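Side-chain contacts in Mll8374 protein (Mesorhizobium loti, PDB 3B5E), which probably hydrolyses carboxylic esters through a serine-based catalytic triad, as in other alpha/beta-hydrolases: residues 126-129 with 135-138; 129-134 with 146-151. All coordinates share one frame; numbering follows the deposited sequence.

Contact 1. Residues 126-129 with 135-138; sequences SSLM and IVRL
Leu128 and Met129, near the C-terminal end of helix 120-131, pack against Ile135 and Val136 just after the chain has turned back toward strand 138-142. This is the return leg of a beta-alpha-beta crossover in an alpha/beta-hydrolase fold: strand 113-118 runs into the helix, and the chain then re-enters the parallel sheet beside it. Leu128 comes first along the helix. With CG anti to the backbone N (chi1 180°), its two methyls reach the returning chain, each with its own partner. CD2 of Leu128 meets Val136 CG2 at 3.7 Å, with the two side chains slanting across each other; the branch carbon follows, Leu128 CG standing 4.1 Å from the same Val136 CG2. The other methyl, Leu128 CD1, meets Ile135 CD1 at 4.2 Å, the two chains crossing at nearly a right angle. Ala96 of helix 85-106 touches both Leu128 and Ile135.

Next comes Met129, modelled as selenomethionine. It uses the middle of its chain: Met129 CG lies 3.8 Å from Val136 CB and equally far from Val136 CG1, crossing the valine almost perpendicularly. Beyond CG the chain bends, and the side chain also packs on Leu156, Ile159 and Thr161. Val136 is thus shared, CG2 going to the leucine and CG1 to the selenomethionine, while Phe115 of strand 113-118 packs against it as well. All four residues are buried, and nothing polar crosses between the segments. The returning chain has a polar tie of its own. Arg137, whose NH2 forms a salt bridge with Asp111, folds back so that its NH1 donates to Ile135 O at 2.9 Å; the carbonyl oxygen lies close to the guanidinium plane, but NH1 stands 42° out of the carbonyl plane.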
ATOM      1  N   SER A 126       3.539  -2.414  -4.332  1.00 19.29           N
ATOM      2  CA  SER A 126       4.520  -2.312  -5.423  1.00 19.83           C
ATOM      3  C   SER A 126       4.451  -3.564  -6.301  1.00 19.62           C
ATOM      4  O   SER A 126       4.530  -3.487  -7.524  1.00 18.82           O
ATOM      5  CB  SER A 126       5.938  -2.099  -4.869  1.00 17.97           C
ATOM      6  OG  SER A 126       6.381  -3.236  -4.147  1.00 18.15           O
ATOM      7  N   SER A 127       4.278  -4.723  -5.685  1.00 19.56           N
ATOM      8  CA  SER A 127       4.106  -5.973  -6.448  1.00 19.86           C
ATOM      9  C   SER A 127       2.857  -5.961  -7.334  1.00 20.51           C
ATOM     10  O   SER A 127       2.877  -6.472  -8.446  1.00 21.44           O
ATOM     11  CB  SER A 127       4.030  -7.162  -5.480  1.00 21.20           C
ATOM     12  OG  SER A 127       5.267  -7.291  -4.844  1.00 18.82           O
ATOM     13  N   LEU A 128       1.777  -5.391  -6.792  1.00 23.22           N
ATOM     14  CA  LEU A 128       0.533  -5.243  -7.516  1.00 21.88           C
ATOM     15  C   LEU A 128       0.761  -4.410  -8.769  1.00 22.38           C
ATOM     16  O   LEU A 128       0.292  -4.775  -9.849  1.00 22.49           O
ATOM     17  CB  LEU A 128      -0.539  -4.635  -6.609  1.00 22.86           C
ATOM     18  CG  LEU A 128      -1.941  -4.390  -7.185  1.00 23.32           C
ATOM     19  CD1 LEU A 128      -2.641  -5.701  -7.624  1.00 23.49           C
ATOM     20  CD2 LEU A 128      -2.761  -3.586  -6.173  1.00 20.66           C
HETATM   21  N   MSE A 129       1.457  -3.281  -8.624  1.00 22.89           N
HETATM   22  CA  MSE A 129       1.784  -2.429  -9.782  1.00 24.19           C
HETATM   23  C   MSE A 129       2.545  -3.182 -10.880  1.00 21.87           C
HETATM   24  O   MSE A 129       2.267  -3.003 -12.058  1.00 21.79           O
HETATM   25  CB  MSE A 129       2.625  -1.206  -9.365  1.00 22.18           C
HETATM   26  CG  MSE A 129       1.887  -0.205  -8.496  1.00 28.78           C
HETATM   27 SE   MSE A 129       3.160   1.114  -7.719  0.75 36.16          SE
HETATM   28  CE  MSE A 129       4.089   1.436  -9.290  1.00 23.27           C
ATOM     29  N   ILE A 135      -4.475  -1.181 -12.553  1.00 24.24           N
ATOM     30  CA  ILE A 135      -5.259  -1.016 -11.331  1.00 23.57           C
ATOM     31  C   ILE A 135      -4.810   0.220 -10.531  1.00 24.89           C
ATOM     32  O   ILE A 135      -5.629   1.103 -10.227  1.00 26.61           O
ATOM     33  CB  ILE A 135      -5.163  -2.255 -10.437  1.00 23.43           C
ATOM     34  CG1 ILE A 135      -5.771  -3.453 -11.174  1.00 24.18           C
ATOM     35  CG2 ILE A 135      -5.876  -2.006  -9.102  1.00 25.93           C
ATOM     36  CD1 ILE A 135      -5.553  -4.744 -10.495  1.00 24.56           C
ATOM     37  N   VAL A 136      -3.517   0.270 -10.212  1.00 24.14           N
ATOM     38  CA  VAL A 136      -2.942   1.356  -9.431  1.00 23.42           C
ATOM     39  C   VAL A 136      -2.583   2.556 -10.314  1.00 23.99           C
ATOM     40  O   VAL A 136      -1.939   2.398 -11.353  1.00 26.17           O
ATOM     41  CB  VAL A 136      -1.736   0.854  -8.620  1.00 21.75           C
ATOM     42  CG1 VAL A 136      -1.144   1.985  -7.753  1.00 20.66           C
ATOM     43  CG2 VAL A 136      -2.146  -0.337  -7.745  1.00 20.91           C
ATOM     44  N   ARG A 137      -3.053   3.744  -9.908  1.00 22.36           N
ATOM     45  CA  ARG A 137      -2.662   5.036 -10.501  1.00 24.45           C
ATOM     46  C   ARG A 137      -1.794   5.897  -9.568  1.00 22.93           C
ATOM     47  O   ARG A 137      -1.009   6.710 -10.033  1.00 21.62           O
ATOM     48  CB  ARG A 137      -3.890   5.879 -10.862  1.00 27.58           C
ATOM     49  CG  ARG A 137      -4.622   5.465 -12.135  1.00 42.92           C
ATOM     50  CD  ARG A 137      -5.519   4.229 -11.932  1.00 55.50           C
ATOM     51  NE  ARG A 137      -6.691   4.213 -12.827  1.00 60.38           N
ATOM     52  CZ  ARG A 137      -7.517   3.172 -12.986  1.00 59.23           C
ATOM     53  NH1 ARG A 137      -7.303   2.026 -12.342  1.00 47.39           N
ATOM     54  NH2 ARG A 137      -8.564   3.267 -13.809  1.00 56.66           N
ATOM     55  N   LEU A 138      -1.969   5.705  -8.266  1.00 20.37           N
ATOM     56  CA  LEU A 138      -1.314   6.489  -7.224  1.00 21.35           C
ATOM     57  C   LEU A 138      -0.967   5.546  -6.086  1.00 20.11           C
ATOM     58  O   LEU A 138      -1.838   4.821  -5.608  1.00 18.72           O
ATOM     59  CB  LEU A 138      -2.248   7.584  -6.690  1.00 22.34           C
ATOM     60  CG  LEU A 138      -2.683   8.777  -7.563  1.00 24.67           C
ATOM     61  CD1 LEU A 138      -3.588   9.719  -6.757  1.00 26.14           C
ATOM     62  CD2 LEU A 138      -1.478   9.533  -8.108  1.00 25.30           C
TER

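Contact 2. Residues 129-134 with 146-151; sequences MLLHPG and PVLDHV
Leu130 and Leu131, on the last turn of helix 120-131, face Leu148 and Val151 of the loop that follows strand 138-142. Leu130 can be read outward from CB, which is 4.3 Å from Leu148 CD1, a loose touch. With CG placed anti to the carbonyl carbon (chi1 -71°), the rest of the side chain turns to one methyl of Val151. Leu130 CG approaches Val151 CG1 to 4.1 Å, and Leu130 CD1 lies 4.0 Å from that same CG1. The closest approach is by the other branch, Leu130 CD2 to Val151 CG1 at 3.6 Å. One valine methyl is therefore set against the whole fork of the leucine, the two side chains meeting at a slant.

The same pattern recurs one residue on: Leu148 CD1 sits against the fork of Leu131, 3.9 Å from Leu131 CG and about as far from both its methyls, though here the side chains meet tip to tip. The same CD1 bridges to Leu130, joining the two halves of the patch.

No hydrogen bond links the segments directly, but polar groups nearby hold each side. Gln85 accepts from Asp149 N and donates to Val147 O, while Leu130 O, at the end of the helix, is bonded to Thr154 OG1. The patch is only partly buried, and a 1,2-ethanediol molecule, probably from the crystallisation liquor, lies near Val151. The patch as a whole is apolar packing of a helix end against a connection between two neighbouring parallel strands, 138-142 and 160-166, of an alpha/beta-hydrolase fold.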
HETATM    1  N   MSE A 129       1.457  -3.281  -8.624  1.00 22.89           N
HETATM    2  CA  MSE A 129       1.784  -2.429  -9.782  1.00 24.19           C
HETATM    3  C   MSE A 129       2.545  -3.182 -10.880  1.00 21.87           C
HETATM    4  O   MSE A 129       2.267  -3.003 -12.058  1.00 21.79           O
HETATM    5  CB  MSE A 129       2.625  -1.206  -9.365  1.00 22.18           C
HETATM    6  CG  MSE A 129       1.887  -0.205  -8.496  1.00 28.78           C
HETATM    7 SE   MSE A 129       3.160   1.114  -7.719  0.75 36.16          SE
HETATM    8  CE  MSE A 129       4.089   1.436  -9.290  1.00 23.27           C
ATOM      9  N   LEU A 130       3.499  -4.020 -10.481  1.00 20.13           N
ATOM     10  CA  LEU A 130       4.379  -4.683 -11.436  1.00 21.22           C
ATOM     11  C   LEU A 130       3.756  -5.917 -12.047  1.00 23.32           C
ATOM     12  O   LEU A 130       4.016  -6.233 -13.200  1.00 22.90           O
ATOM     13  CB  LEU A 130       5.703  -5.013 -10.763  1.00 21.38           C
ATOM     14  CG  LEU A 130       6.564  -3.769 -10.491  1.00 19.72           C
ATOM     15  CD1 LEU A 130       7.566  -4.086  -9.405  1.00 17.13           C
ATOM     16  CD2 LEU A 130       7.232  -3.264 -11.780  1.00 20.76           C
ATOM     17  N   LEU A 131       2.897  -6.586 -11.293  1.00 22.46           N
ATOM     18  CA  LEU A 131       2.303  -7.834 -11.734  1.00 21.69           C
ATOM     19  C   LEU A 131       0.896  -7.673 -12.349  1.00 20.67           C
ATOM     20  O   LEU A 131       0.489  -8.520 -13.139  1.00 22.46           O
ATOM     21  CB  LEU A 131       2.260  -8.820 -10.572  1.00 18.30           C
ATOM     22  CG  LEU A 131       3.594  -9.317  -9.995  1.00 20.83           C
ATOM     23  CD1 LEU A 131       3.376 -10.075  -8.700  1.00 16.06           C
ATOM     24  CD2 LEU A 131       4.382 -10.224 -10.983  1.00 22.91           C
ATOM     25  N   HIS A 132       0.160  -6.618 -11.981  1.00 22.73           N
ATOM     26  CA  HIS A 132      -1.219  -6.430 -12.398  1.00 21.48           C
ATOM     27  C   HIS A 132      -1.440  -5.005 -12.787  1.00 23.88           C
ATOM     28  O   HIS A 132      -2.075  -4.266 -12.063  1.00 22.65           O
ATOM     29  CB  HIS A 132      -2.167  -6.838 -11.292  1.00 20.88           C
ATOM     30  CG  HIS A 132      -2.051  -8.283 -10.958  1.00 23.21           C
ATOM     31  ND1 HIS A 132      -2.681  -9.258 -11.690  1.00 24.48           N
ATOM     32  CD2 HIS A 132      -1.291  -8.931 -10.044  1.00 25.17           C
ATOM     33  CE1 HIS A 132      -2.366 -10.446 -11.200  1.00 26.58           C
ATOM     34  NE2 HIS A 132      -1.500 -10.277 -10.222  1.00 21.99           N
ATOM     35  N   PRO A 133      -0.884  -4.611 -13.936  1.00 24.80           N
ATOM     36  CA  PRO A 133      -1.017  -3.241 -14.376  1.00 26.75           C
ATOM     37  C   PRO A 133      -2.462  -2.873 -14.741  1.00 25.33           C
ATOM     38  O   PRO A 133      -3.277  -3.729 -15.091  1.00 25.94           O
ATOM     39  CB  PRO A 133      -0.120  -3.187 -15.611  1.00 28.48           C
ATOM     40  CG  PRO A 133      -0.076  -4.585 -16.104  1.00 25.68           C
ATOM     41  CD  PRO A 133      -0.097  -5.424 -14.885  1.00 25.48           C
ATOM     42  N   GLY A 134      -2.763  -1.591 -14.630  1.00 24.60           N
ATOM     43  CA  GLY A 134      -4.067  -1.086 -14.946  1.00 25.38           C
ATOM     44  C   GLY A 134      -4.974  -0.911 -13.750  1.00 26.07           C
ATOM     45  O   GLY A 134      -6.130  -0.559 -13.924  1.00 29.16           O
ATOM     46  N   PRO A 146      12.386  -3.768  -2.390  1.00 22.08           N
ATOM     47  CA  PRO A 146      12.098  -4.744  -3.436  1.00 22.19           C
ATOM     48  C   PRO A 146      11.913  -6.136  -2.837  1.00 20.48           C
ATOM     49  O   PRO A 146      12.631  -6.514  -1.908  1.00 17.94           O
ATOM     50  CB  PRO A 146      13.359  -4.704  -4.340  1.00 22.19           C
ATOM     51  CG  PRO A 146      14.080  -3.412  -3.958  1.00 22.45           C
ATOM     52  CD  PRO A 146      13.760  -3.239  -2.497  1.00 20.16           C
ATOM     53  N   VAL A 147      10.918  -6.851  -3.352  1.00 19.42           N
ATOM     54  CA  VAL A 147      10.546  -8.195  -2.863  1.00 17.82           C
ATOM     55  C   VAL A 147      10.421  -9.258  -3.958  1.00 18.59           C
ATOM     56  O   VAL A 147      10.408 -10.448  -3.654  1.00 19.29           O
ATOM     57  CB  VAL A 147       9.230  -8.174  -2.034  1.00 19.92           C
ATOM     58  CG1 VAL A 147       9.375  -7.247  -0.821  1.00 17.37           C
ATOM     59  CG2 VAL A 147       7.984  -7.742  -2.872  1.00 14.08           C
ATOM     60  N   LEU A 148      10.303  -8.834  -5.219  1.00 20.42           N
ATOM     61  CA  LEU A 148      10.103  -9.730  -6.338  1.00 22.03           C
ATOM     62  C   LEU A 148      11.446 -10.087  -6.912  1.00 23.17           C
ATOM     63  O   LEU A 148      12.241  -9.218  -7.189  1.00 23.24           O
ATOM     64  CB  LEU A 148       9.279  -9.088  -7.453  1.00 22.38           C
ATOM     65  CG  LEU A 148       7.768  -9.185  -7.413  1.00 27.44           C
ATOM     66  CD1 LEU A 148       7.213  -8.512  -8.695  1.00 28.36           C
ATOM     67  CD2 LEU A 148       7.354 -10.661  -7.290  1.00 19.73           C
ATOM     68  N   ASP A 149      11.699 -11.364  -7.104  1.00 23.92           N
ATOM     69  CA  ASP A 149      12.951 -11.786  -7.711  1.00 24.26           C
ATOM     70  C   ASP A 149      12.966 -11.571  -9.221  1.00 26.62           C
ATOM     71  O   ASP A 149      14.001 -11.224  -9.775  1.00 29.91           O
ATOM     72  CB  ASP A 149      13.221 -13.270  -7.448  1.00 25.97           C
ATOM     73  CG  ASP A 149      13.537 -13.575  -5.983  1.00 27.11           C
ATOM     74  OD1 ASP A 149      13.797 -12.622  -5.195  1.00 33.23           O
ATOM     75  OD2 ASP A 149      13.498 -14.795  -5.646  1.00 34.99           O
ATOM     76  N   HIS A 150      11.853 -11.834  -9.884  1.00 28.29           N
ATOM     77  CA  HIS A 150      11.756 -11.624 -11.317  1.00 30.38           C
ATOM     78  C   HIS A 150      10.598 -10.652 -11.553  1.00 29.59           C
ATOM     79  O   HIS A 150       9.482 -10.841 -11.046  1.00 32.26           O
ATOM     80  CB  HIS A 150      11.594 -12.954 -12.065  1.00 33.03           C
ATOM     81  CG  HIS A 150      12.677 -13.949 -11.752  1.00 43.59           C
ATOM     82  ND1 HIS A 150      14.021 -13.665 -11.907  1.00 51.57           N
ATOM     83  CD2 HIS A 150      12.617 -15.213 -11.262  1.00 48.28           C
ATOM     84  CE1 HIS A 150      14.738 -14.712 -11.539  1.00 51.14           C
ATOM     85  NE2 HIS A 150      13.912 -15.665 -11.144  1.00 51.24           N
ATOM     86  N   VAL A 151      10.906  -9.563 -12.252  1.00 27.90           N
ATOM     87  CA  VAL A 151       9.948  -8.501 -12.502  1.00 27.43           C
ATOM     88  C   VAL A 151       9.597  -8.576 -13.967  1.00 25.53           C
ATOM     89  O   VAL A 151      10.487  -8.628 -14.800  1.00 23.97           O
ATOM     90  CB  VAL A 151      10.560  -7.122 -12.155  1.00 27.28           C
ATOM     91  CG1 VAL A 151       9.525  -6.052 -12.260  1.00 29.48           C
ATOM     92  CG2 VAL A 151      11.176  -7.149 -10.744  1.00 27.41           C
TER

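In the fold
Both contacts start from the C-terminal part of helix 120-131, and their centres lie about 9 Å apart on the same side of the chain's centre. Their ranges overlap at Met129, which of the two partner segments touches only 135-138. Going along the chain, the helix comes first, then the return segment 135-138 of contact 1, then strand 138-142, and finally the loop 146-151 of contact 2. Contact 1 is the deeper, tying the helix to the chain entering the sheet; contact 2 lies farther out. They touch where Ser127 meets Val147 and Leu148. The helix leads off from Ser119, the probable nucleophile, so both contacts pack its far end against connections flanking the neighbouring strand.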